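6-phosphogluconate dehydrogenase NAD-binding (Dyadobacter fermentans, PDB 4GBJ) probably acts as an NAD- or NADP-dependent oxidoreductase of the 6-phosphogluconate and 3-hydroxyisobutyrate dehydrogenase family. Local coordinates at residues G14-P19 against A121-R126; A73-L78 against S95-S100; S184-G189 against A262-N267. All coordinates share one frame; numbering follows the deposited sequence. Where two conformers were deposited one is given.

Contact 1: residues G14-P19 against A121-R126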
loop_
_atom_site.group_PDB
_atom_site.type_symbol
_atom_site.label_atom_id
_atom_site.label_comp_id
_atom_site.label_asym_id
_atom_site.label_seq_id
_atom_site.Cartn_x
_atom_site.Cartn_y
_atom_site.Cartn_z
ATOM N N GLY B 14 25.596 14.126 1.409
ATOM C CA GLY B 14 24.569 14.205 2.442
ATOM C C GLY B 14 24.335 12.849 3.086
ATOM O O GLY B 14 25.230 11.992 3.099
ATOM N N ASN B 15 23.107 12.630 3.575
ATOM C CA ASN B 15 22.710 11.392 4.262
ATOM C C ASN B 15 22.858 10.149 3.390
ATOM O O ASN B 15 23.073 9.070 3.938
ATOM C CB ASN B 15 21.251 11.492 4.767
ATOM C CG ASN B 15 21.067 12.407 5.972
ATOM O OD1 ASN B 15 21.902 13.273 6.283
ATOM N ND2 ASN B 15 19.952 12.245 6.673
ATOM N N LEU B 16 22.700 10.279 2.048
ATOM C CA LEU B 16 22.877 9.158 1.134
ATOM C C LEU B 16 24.259 9.183 0.474
ATOM O O LEU B 16 24.845 8.122 0.278
ATOM C CB LEU B 16 21.780 9.148 0.065
ATOM C CG LEU B 16 20.339 8.964 0.558
ATOM C CD1 LEU B 16 19.361 9.161 -0.595
ATOM C CD2 LEU B 16 20.113 7.584 1.145
ATOM N N GLY B 17 24.770 10.363 0.127
ATOM C CA GLY B 17 26.075 10.475 -0.523
ATOM C C GLY B 17 27.227 9.924 0.304
ATOM O O GLY B 17 28.106 9.228 -0.218
ATOM N N THR B 18 27.214 10.199 1.614
ATOM C CA THR B 18 28.262 9.726 2.515
ATOM C C THR B 18 28.296 8.191 2.505
ATOM O O THR B 18 29.276 7.644 1.986
ATOM C CB THR B 18 28.125 10.346 3.897
ATOM O OG1 THR B 18 28.650 11.664 3.803
ATOM C CG2 THR B 18 28.877 9.573 4.979
ATOM N N PRO B 19 27.242 7.475 2.933
ATOM C CA PRO B 19 27.326 6.006 2.916
ATOM C C PRO B 19 27.577 5.415 1.533
ATOM O O PRO B 19 28.270 4.404 1.437
ATOM C CB PRO B 19 25.961 5.550 3.482
ATOM C CG PRO B 19 25.087 6.764 3.444
ATOM C CD PRO B 19 26.002 7.928 3.597
ATOM N N ALA B 121 19.625 8.080 -12.332
ATOM C CA ALA B 121 19.897 6.930 -11.440
ATOM C C ALA B 121 19.333 7.118 -10.053
ATOM O O ALA B 121 20.046 6.923 -9.081
ATOM C CB ALA B 121 21.395 6.676 -11.353
ATOM N N PRO B 122 18.041 7.442 -9.937
ATOM C CA PRO B 122 17.441 7.638 -8.597
ATOM C C PRO B 122 17.529 6.392 -7.736
ATOM O O PRO B 122 17.384 5.285 -8.245
ATOM C CB PRO B 122 15.994 8.013 -8.908
ATOM C CG PRO B 122 15.761 7.557 -10.312
ATOM C CD PRO B 122 17.055 7.688 -11.004
ATOM N N ILE B 123 17.741 6.583 -6.434
ATOM C CA ILE B 123 17.915 5.486 -5.479
ATOM C C ILE B 123 16.677 5.329 -4.598
ATOM O O ILE B 123 16.100 6.311 -4.114
ATOM C CB ILE B 123 19.226 5.662 -4.641
ATOM C CG1 ILE B 123 19.527 4.406 -3.777
ATOM C CG2 ILE B 123 19.214 6.928 -3.776
ATOM C CD1 ILE B 123 20.943 4.399 -3.183
ATOM N N PHE B 124 16.318 4.055 -4.352
ATOM C CA PHE B 124 15.203 3.652 -3.518
ATOM C C PHE B 124 15.845 3.048 -2.312
ATOM O O PHE B 124 16.095 1.842 -2.270
ATOM C CB PHE B 124 14.292 2.651 -4.258
ATOM C CG PHE B 124 13.696 3.180 -5.549
ATOM C CD1 PHE B 124 12.333 3.402 -5.660
ATOM C CD2 PHE B 124 14.513 3.527 -6.625
ATOM C CE1 PHE B 124 11.780 3.837 -6.858
ATOM C CE2 PHE B 124 13.976 4.060 -7.790
ATOM C CZ PHE B 124 12.609 4.147 -7.928
ATOM N N ALA B 125 16.252 3.904 -1.383
ATOM C CA ALA B 125 16.946 3.446 -0.173
ATOM C C ALA B 125 17.056 4.533 0.852
ATOM O O ALA B 125 17.570 5.596 0.544
ATOM C CB ALA B 125 18.371 2.978 -0.526
ATOM N N ARG B 126 16.676 4.253 2.077
ATOM C CA ARG B 126 16.949 5.148 3.195
ATOM C C ARG B 126 18.428 4.883 3.603
ATOM O O ARG B 126 18.946 3.802 3.303
ATOM C CB ARG B 126 15.965 4.894 4.344
ATOM C CG ARG B 126 14.517 5.180 3.940
ATOM C CD ARG B 126 13.570 5.297 5.130
ATOM N NE ARG B 126 13.273 3.995 5.737
ATOM C CZ ARG B 126 12.397 3.104 5.270
ATOM N NH1 ARG B 126 11.712 3.347 4.157
ATOM N NH2 ARG B 126 12.211 1.956 5.906
#
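Leu16 carries segment 14-19 against Ile123, Ala125 and Arg126. Gly14 comes first, in the turn before it; its O accepts the N-H of Thr18 at 3.1 Å. At Leu16, CG lies anti to the carbonyl carbon (chi1 -63°), which carries both methyls toward segment 121-126, where they divide the opposing chain between them. CD2 sits on the backbone, 3.3 Å from Ala125 O and 4.0 Å from Arg126 C, a van der Waals contact with a peptide group. CD1 meets the CG2 branch of Ile123 at 3.9 Å in one of the two conformers deposited for that isoleucine, the two side chains lying alongside but pointing opposite ways. Pro127 also lies against Leu16. Cut back to an alanine, Leu16 would probably leave a gap beside the Ala125 carbonyl, with Ile123 deprived of an apolar neighbour. The turn matches the glycine-rich GxGxxG pattern of Rossmann dinucleotide-binding folds, which Gly14 and Gly17 would fit, and it leads into helix 17-26. A beta carbon on Gly17 would come within about 3.2 Å of Gly14 N, which leaves little room for a side chain. Thr18 OG1 is tied back to Leu13 O, and Pro19 packs on Val130 of helix 127-131. Arg126 is the N-cap residue of that same helix, so the chain Leu16 touches is where strand 117-124 gives way to a helix. Ile123 O accepts a hydrogen bond from Lys174 NZ, the predicted active-site lysine, which also makes a cation-pi contact with Phe124.

Contact 2: residues A73-L78 against S95-S100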
loop_
_atom_site.group_PDB
_atom_site.type_symbol
_atom_site.label_atom_id
_atom_site.label_comp_id
_atom_site.label_asym_id
_atom_site.label_seq_id
_atom_site.Cartn_x
_atom_site.Cartn_y
_atom_site.Cartn_z
ATOM N N ALA B 73 17.064 22.417 -8.522
ATOM C CA ALA B 73 17.891 23.616 -8.610
ATOM C C ALA B 73 19.345 23.328 -8.211
ATOM O O ALA B 73 20.242 23.891 -8.820
ATOM C CB ALA B 73 17.324 24.750 -7.766
ATOM N N ALA B 74 19.590 22.480 -7.200
ATOM C CA ALA B 74 20.952 22.141 -6.805
ATOM C C ALA B 74 21.707 21.422 -7.965
ATOM O O ALA B 74 22.876 21.705 -8.198
ATOM C CB ALA B 74 20.953 21.268 -5.561
ATOM N N VAL B 75 21.021 20.566 -8.732
ATOM C CA VAL B 75 21.678 19.821 -9.830
ATOM C C VAL B 75 21.967 20.762 -10.987
ATOM O O VAL B 75 23.058 20.722 -11.580
ATOM C CB VAL B 75 20.850 18.587 -10.270
ATOM C CG1 VAL B 75 21.546 17.848 -11.404
ATOM C CG2 VAL B 75 20.624 17.638 -9.091
ATOM N N GLU B 76 21.009 21.616 -11.321
ATOM C CA GLU B 76 21.189 22.576 -12.419
ATOM C C GLU B 76 22.281 23.603 -12.117
ATOM O O GLU B 76 23.009 23.982 -13.023
ATOM C CB GLU B 76 19.893 23.308 -12.712
ATOM C CG GLU B 76 18.837 22.418 -13.337
ATOM C CD GLU B 76 17.476 23.095 -13.426
ATOM O OE1 GLU B 76 17.428 24.347 -13.378
ATOM O OE2 GLU B 76 16.454 22.381 -13.517
ATOM N N GLU B 77 22.383 24.054 -10.846
ATOM C CA GLU B 77 23.397 25.051 -10.424
ATOM C C GLU B 77 24.793 24.458 -10.555
ATOM O O GLU B 77 25.744 25.145 -10.903
ATOM C CB GLU B 77 23.137 25.490 -8.963
ATOM C CG GLU B 77 24.299 26.140 -8.202
ATOM C CD GLU B 77 23.982 26.474 -6.753
ATOM O OE1 GLU B 77 23.093 25.815 -6.165
ATOM O OE2 GLU B 77 24.660 27.363 -6.190
ATOM N N LEU B 78 24.925 23.192 -10.213
ATOM C CA LEU B 78 26.211 22.542 -10.254
ATOM C C LEU B 78 26.586 22.112 -11.663
ATOM O O LEU B 78 27.715 22.312 -12.073
ATOM C CB LEU B 78 26.171 21.327 -9.336
ATOM C CG LEU B 78 27.502 20.667 -9.087
ATOM C CD1 LEU B 78 28.495 21.675 -8.519
ATOM C CD2 LEU B 78 27.340 19.484 -8.170
ATOM N N SER B 95 23.417 10.452 -12.089
ATOM C CA SER B 95 22.661 11.480 -11.413
ATOM C C SER B 95 21.623 10.807 -10.518
ATOM O O SER B 95 20.606 10.286 -10.979
ATOM C CB SER B 95 22.045 12.386 -12.475
ATOM O OG SER B 95 21.270 13.443 -11.929
HETATM N N MSE B 96 21.925 10.736 -9.259
HETATM C CA MSE B 96 21.084 9.991 -8.289
HETATM C C MSE B 96 20.084 10.834 -7.512
HETATM O O MSE B 96 19.318 10.280 -6.732
HETATM C CB MSE B 96 21.977 9.262 -7.337
HETATM C CG MSE B 96 22.958 8.350 -8.077
HETATM SE SE MSE B 96 23.896 7.157 -6.888
HETATM C CE MSE B 96 24.951 8.442 -6.052
ATOM N N SER B 97 20.027 12.133 -7.754
ATOM C CA SER B 97 19.083 12.963 -7.026
ATOM C C SER B 97 17.621 12.653 -7.415
ATOM O O SER B 97 17.347 12.294 -8.560
ATOM C CB SER B 97 19.352 14.428 -7.337
ATOM O OG SER B 97 20.682 14.791 -7.021
ATOM N N THR B 98 16.695 12.874 -6.496
ATOM C CA THR B 98 15.264 12.761 -6.799
ATOM C C THR B 98 14.825 14.062 -7.451
ATOM O O THR B 98 14.573 15.070 -6.792
ATOM C CB THR B 98 14.449 12.473 -5.574
ATOM O OG1 THR B 98 14.973 11.308 -4.955
ATOM C CG2 THR B 98 12.987 12.299 -5.897
ATOM N N ILE B 99 14.718 14.032 -8.736
ATOM C CA ILE B 99 14.359 15.212 -9.504
ATOM C C ILE B 99 13.385 14.846 -10.589
ATOM O O ILE B 99 13.079 13.682 -10.828
ATOM C CB ILE B 99 15.623 15.901 -10.100
ATOM C CG1 ILE B 99 16.302 15.041 -11.117
ATOM C CG2 ILE B 99 16.551 16.371 -8.993
ATOM C CD1 ILE B 99 17.514 15.727 -11.779
ATOM N N SER B 100 12.890 15.868 -11.215
ATOM C CA SER B 100 11.937 15.767 -12.282
ATOM C C SER B 100 12.520 15.075 -13.519
ATOM O O SER B 100 13.608 15.446 -13.954
ATOM C CB SER B 100 11.499 17.189 -12.691
ATOM O OG SER B 100 10.817 17.209 -13.929
#
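Ser97 OG accepts the backbone N-H of Leu69; that bond satisfies the buried hydroxyl, and Val75 CG2 packs against it, 3.5 Å from Ser97 OG. Val75 is the residue by which helix 72-78 reaches segment 95-100. Its CG1 stands opposite the backbone N (chi1 180°), leaving CG2 beside that N and directed at the loop. CG2 also lies 3.9 Å from Ser97 CB and 4.3 Å from Ile99 CG2, while CG1 faces Ser95 OG more loosely at 4.4 Å. The Ser95 hydroxyl has its own hydrogen bond, with Tyr118 OH. No hydrogen bond crosses between the two segments; the two valine methyls are set against two serine side chains and an isoleucine branch. The contact lies at the C-terminal ends of two strands of the Rossmann-type sheet: strands 64-67 and 92-95 are parallel neighbours, and helix 72-78 lies on the crossover between them. The loop that follows strand 92-95 thus packs on the helix that follows strand 64-67. At the far end of the loop Ser100 N is bonded to Asp72 OD2, at the start of helix 72-78. From helix 101-113, Leu107 touches Val75 and Ser104 touches Ile99.

Contact 3: residues S184-G189 against A262-N267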
loop_
_atom_site.group_PDB
_atom_site.type_symbol
_atom_site.label_atom_id
_atom_site.label_comp_id
_atom_site.label_asym_id
_atom_site.label_seq_id
_atom_site.Cartn_x
_atom_site.Cartn_y
_atom_site.Cartn_z
ATOM N N SER B 184 0.078 5.369 0.770
ATOM C CA SER B 184 0.037 4.355 1.847
ATOM C C SER B 184 -0.124 5.036 3.164
ATOM O O SER B 184 -0.914 4.602 3.988
ATOM C CB SER B 184 1.295 3.484 1.799
ATOM O OG SER B 184 1.357 2.920 0.496
ATOM N N LEU B 185 0.613 6.131 3.371
ATOM C CA LEU B 185 0.466 6.924 4.583
ATOM C C LEU B 185 -0.948 7.489 4.740
ATOM O O LEU B 185 -1.523 7.451 5.821
ATOM C CB LEU B 185 1.434 8.094 4.570
ATOM C CG LEU B 185 2.899 7.729 4.933
ATOM C CD1 LEU B 185 3.856 8.827 4.397
ATOM C CD2 LEU B 185 3.052 7.562 6.422
ATOM N N GLU B 186 -1.487 8.040 3.656
ATOM C CA GLU B 186 -2.808 8.628 3.688
ATOM C C GLU B 186 -3.899 7.567 3.945
ATOM O O GLU B 186 -4.783 7.816 4.753
ATOM C CB GLU B 186 -3.081 9.410 2.386
ATOM C CG GLU B 186 -4.515 9.859 2.251
ATOM C CD GLU B 186 -4.974 10.863 3.268
ATOM O OE1 GLU B 186 -6.205 11.021 3.405
ATOM O OE2 GLU B 186 -4.123 11.612 3.802
HETATM N N MSE B 187 -3.887 6.430 3.258
HETATM C CA MSE B 187 -4.962 5.451 3.447
HETATM C C MSE B 187 -4.914 4.885 4.888
HETATM O O MSE B 187 -5.954 4.610 5.461
HETATM C CB MSE B 187 -4.917 4.330 2.401
HETATM C CG MSE B 187 -3.698 3.346 2.557
HETATM SE SE MSE B 187 -3.710 1.975 1.179
HETATM C CE MSE B 187 -2.929 2.872 -0.307
HETATM N N MSE B 188 -3.708 4.743 5.474
HETATM C CA MSE B 188 -3.572 4.317 6.874
HETATM C C MSE B 188 -4.092 5.415 7.842
HETATM O O MSE B 188 -4.796 5.097 8.795
HETATM C CB MSE B 188 -2.145 3.933 7.210
HETATM C CG MSE B 188 -1.813 2.577 6.658
HETATM SE SE MSE B 188 -0.100 1.828 7.147
HETATM C CE MSE B 188 1.155 2.926 6.234
ATOM N N GLY B 189 -3.796 6.672 7.572
ATOM C CA GLY B 189 -4.364 7.769 8.359
ATOM C C GLY B 189 -5.888 7.734 8.384
ATOM O O GLY B 189 -6.520 7.777 9.442
ATOM N N ALA B 262 -2.949 12.029 -5.667
ATOM C CA ALA B 262 -1.850 12.991 -5.434
ATOM C C ALA B 262 -2.374 14.410 -5.046
ATOM O O ALA B 262 -1.731 15.105 -4.260
ATOM C CB ALA B 262 -0.928 13.057 -6.644
ATOM N N ASP B 263 -3.562 14.815 -5.543
ATOM C CA ASP B 263 -4.188 16.103 -5.183
ATOM C C ASP B 263 -4.466 16.169 -3.677
ATOM O O ASP B 263 -4.143 17.160 -3.030
ATOM C CB ASP B 263 -5.498 16.305 -5.933
ATOM C CG ASP B 263 -5.410 16.287 -7.456
ATOM O OD1 ASP B 263 -4.291 16.443 -7.998
ATOM O OD2 ASP B 263 -6.446 16.176 -8.097
ATOM N N ILE B 264 -4.993 15.057 -3.130
ATOM C CA ILE B 264 -5.290 14.883 -1.707
ATOM C C ILE B 264 -3.996 14.968 -0.914
ATOM O O ILE B 264 -3.963 15.726 0.013
ATOM C CB ILE B 264 -6.020 13.572 -1.422
ATOM C CG1 ILE B 264 -7.394 13.480 -2.155
ATOM C CG2 ILE B 264 -6.197 13.316 0.086
ATOM C CD1 ILE B 264 -8.316 14.283 -1.822
ATOM N N ILE B 265 -2.923 14.283 -1.338
ATOM C CA ILE B 265 -1.623 14.302 -0.665
ATOM C C ILE B 265 -1.070 15.706 -0.639
ATOM O O ILE B 265 -0.645 16.189 0.418
ATOM C CB ILE B 265 -0.662 13.318 -1.370
ATOM C CG1 ILE B 265 -1.097 11.836 -1.157
ATOM C CG2 ILE B 265 0.759 13.518 -0.992
ATOM C CD1 ILE B 265 -1.144 11.371 0.211
ATOM N N ARG B 266 -1.104 16.385 -1.790
ATOM C CA ARG B 266 -0.671 17.774 -1.843
ATOM C C ARG B 266 -1.402 18.633 -0.801
ATOM O O ARG B 266 -0.747 19.383 -0.081
ATOM C CB ARG B 266 -0.882 18.365 -3.243
ATOM C CG ARG B 266 -0.555 19.849 -3.366
ATOM C CD ARG B 266 -0.599 20.257 -4.835
ATOM N NE ARG B 266 -0.577 21.709 -4.992
ATOM C CZ ARG B 266 -1.604 22.525 -4.776
ATOM N NH1 ARG B 266 -2.775 22.043 -4.359
ATOM N NH2 ARG B 266 -1.463 23.828 -4.941
ATOM N N ASN B 267 -2.717 18.511 -0.691
ATOM C CA ASN B 267 -3.492 19.328 0.286
ATOM C C ASN B 267 -3.152 18.970 1.706
ATOM O O ASN B 267 -3.160 19.876 2.549
ATOM C CB ASN B 267 -5.015 19.235 0.059
ATOM C CG ASN B 267 -5.433 20.016 -1.175
ATOM O OD1 ASN B 267 -4.726 20.890 -1.641
ATOM N ND2 ASN B 267 -6.548 19.663 -1.786
#
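The Glu186 carboxylate presents one face to Ile264, whose CG2 methyl stands over the OE1 end of that face, 4.0 Å from OE1. The glutamate chain runs roughly perpendicular to that of Ile264. OE1 is salt-bridged to NH2 of Arg268, one turn further along helix 260-274, while Glu190 OE2 comes close with a like charge; the arginine would offset part of the repulsion between the two acids. Glu186 bends at its second torsion (chi2 65°), which turns the carboxylate aside from CB and leaves CB open to Ile265. There Ile265 CD1 packs 3.5 Å from Glu186 CB, the closest approach of the two segments. The interface therefore combines a buried acid, its charge mate on the opposing helix and a pair of isoleucine methyl groups. Nothing here lies near the predicted active-site lysine: this is helix-to-helix packing in the all-helical C-terminal part. Leu285 from a loop touches both Glu186 and Ile265, and Phe261 of the second subunit covers Glu186 and Ile264. Helix 217-228 lies against Leu185, and helix 238-254 against Ala262 and Arg266.

How the contacts relate
From the N terminus, segment 14-19, the turn and first residues of helix 17-26, opens the longest of the three loops, which contact 1 closes about a hundred residues later at 121-126. Contact 2 is nested inside it, joining 73-78 to 95-100 across 16 residues that include helix 81-87 and most of strand 92-95. The two meet directly: Ala121 N lies 2.8 Å from Ser95 O, a probable hydrogen bond between neighbouring strands, so both belong to the Rossmann-type sheet and its covering elements. Contact 3 opens only after these have closed. It ties helix 169-197 to helix 260-274 in the helical C-terminal part; its centre is about 24 Å from that of contact 1.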